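Local coordinates for nitrogenase molybdenum-iron protein alpha chain (Clostridium pasteurianum, PDB 4WES) that forms, with the beta chain, the molybdenum-iron component of nitrogenase, which reduces dinitrogen to ammonia at an iron-molybdenum cofactor, at the interface of chains A and B. Numbering follows the deposited sequence. Chains: chain A, Nitrogenase molybdenum-iron protein alpha chain; chain B, Nitrogenase molybdenum-iron protein beta chain.

The interface of chains A and B. Residues chain A 43, 49, 51-52, 180; chain B 46, 68, 70.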
loop_
_atom_site.group_PDB
_atom_site.type_symbol
_atom_site.label_atom_id
_atom_site.label_comp_id
_atom_site.label_asym_id
_atom_site.label_seq_id
_atom_site.Cartn_x
_atom_site.Cartn_y
_atom_site.Cartn_z
ATOM N N THR A 43 -15.175 38.190 -18.485
ATOM C CA THR A 43 -14.142 37.358 -19.046
ATOM C C THR A 43 -14.323 37.290 -20.551
ATOM O O THR A 43 -15.440 37.129 -21.048
ATOM C CB THR A 43 -14.242 35.925 -18.499
ATOM O OG1 THR A 43 -14.414 35.985 -17.069
ATOM C CG2 THR A 43 -13.028 35.125 -18.850
ATOM N N THR A 49 -9.390 31.235 -18.856
ATOM C CA THR A 49 -9.369 31.981 -17.616
ATOM C C THR A 49 -9.183 31.026 -16.432
ATOM O O THR A 49 -9.485 29.835 -16.523
ATOM C CB THR A 49 -10.716 32.745 -17.442
ATOM O OG1 THR A 49 -10.650 33.570 -16.269
ATOM C CG2 THR A 49 -11.929 31.829 -17.362
ATOM N N ARG A 51 -10.844 32.050 -13.635
ATOM C CA ARG A 51 -12.024 32.486 -12.852
ATOM C C ARG A 51 -13.064 31.434 -12.627
ATOM O O ARG A 51 -13.283 30.534 -13.448
ATOM C CB ARG A 51 -12.713 33.647 -13.570
ATOM C CG ARG A 51 -11.964 34.961 -13.477
ATOM C CD ARG A 51 -12.625 35.993 -14.345
ATOM N NE ARG A 51 -12.222 37.334 -14.008
ATOM C CZ ARG A 51 -12.773 38.425 -14.487
ATOM N NH1 ARG A 51 -13.682 38.357 -15.442
ATOM N NH2 ARG A 51 -12.411 39.608 -14.018
ATOM N N GLY A 52 -13.765 31.604 -11.491
ATOM C CA GLY A 52 -14.979 30.858 -11.196
ATOM C C GLY A 52 -16.202 31.735 -11.232
ATOM O O GLY A 52 -16.225 32.762 -11.897
ATOM N N VAL A 180 -19.282 38.564 -12.980
ATOM C CA VAL A 180 -18.244 38.164 -13.929
ATOM C C VAL A 180 -17.235 37.172 -13.354
ATOM O O VAL A 180 -16.294 36.817 -14.050
ATOM C CB VAL A 180 -17.490 39.389 -14.497
ATOM C CG1 VAL A 180 -18.455 40.286 -15.253
ATOM C CG2 VAL A 180 -16.798 40.194 -13.431
ATOM N N GLN B 46 -18.520 30.086 -16.440
ATOM C CA GLN B 46 -17.150 29.602 -16.276
ATOM C C GLN B 46 -16.882 28.871 -14.993
ATOM O O GLN B 46 -15.877 28.162 -14.896
ATOM C CB GLN B 46 -16.150 30.764 -16.425
ATOM C CG GLN B 46 -16.215 31.749 -15.251
ATOM C CD GLN B 46 -15.901 33.163 -15.600
ATOM O OE1 GLN B 46 -15.384 33.473 -16.695
ATOM N NE2 GLN B 46 -16.145 34.053 -14.648
ATOM N N THR B 68 -14.047 28.044 -22.053
ATOM C CA THR B 68 -15.438 28.226 -21.660
ATOM C C THR B 68 -16.045 29.441 -22.374
ATOM O O THR B 68 -15.348 30.374 -22.784
ATOM C CB THR B 68 -15.598 28.390 -20.104
ATOM O OG1 THR B 68 -16.937 28.801 -19.790
ATOM C CG2 THR B 68 -14.642 29.405 -19.521
ATOM N N SER B 70 -17.998 31.415 -20.834
ATOM C CA SER B 70 -18.091 32.478 -19.839
ATOM C C SER B 70 -19.417 33.261 -19.909
ATOM O O SER B 70 -19.452 34.481 -20.084
ATOM C CB SER B 70 -16.898 33.433 -19.877
ATOM O OG SER B 70 -15.705 32.779 -19.441
HETATM O O HOH W 1 -13.344 28.983 -15.771
HETATM O O HOH W 2 -18.091 36.783 -20.796
#
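B:Gln46, first residue of helix 46-60, meets A:Thr43, A:Gly52 and A:Val180 with its carboxamide at the alpha-beta interface of the MoFe protein. It lies two residues before B:Cys48, and A:Gly52 directly before A:Cys53, both cysteines being ligands of the shared [8Fe-7S] P-cluster. At chi1 70° CG sits in the cleft flanked by both backbone neighbours of CA, and a bend at chi2 carries the amide across to chain A. There B:Gln46 NE2 donates to two backbone carbonyls. A:Val180 O, 2.8 Å from NE2, lies in the plane of the amide, while NE2 stands 52° above the plane of that carbonyl, off its lone pairs. A:Gly52 O, 3.0 Å from NE2, is 22° out of the amide plane, and NE2 is tilted from the A:Gly52 carbonyl plane. The other amide atom, OE1, accepts the A:Thr43 hydroxyl OG1 at 2.7 Å, in the carbonyl plane and on a lone pair. B:Ser70 OG, on the glutamine's own chain, donates to the same OE1 from a tilted direction at 2.9 Å. Bonds at both amide atoms thus fix its rotation and tell oxygen from nitrogen.

A:Arg51 holds A:Thr43 from its own chain: NH1 donates to OG1 at 3.0 Å, in the guanidinium plane at its edge. The nearby positive charge may strengthen the hydroxyl as a donor. A:Arg51 CB packs 3.8 Å from B:Gln46 CD. One water links A:Arg51 O to B:Gln46 O; another joins A:Thr43 O to B:Ser70 O.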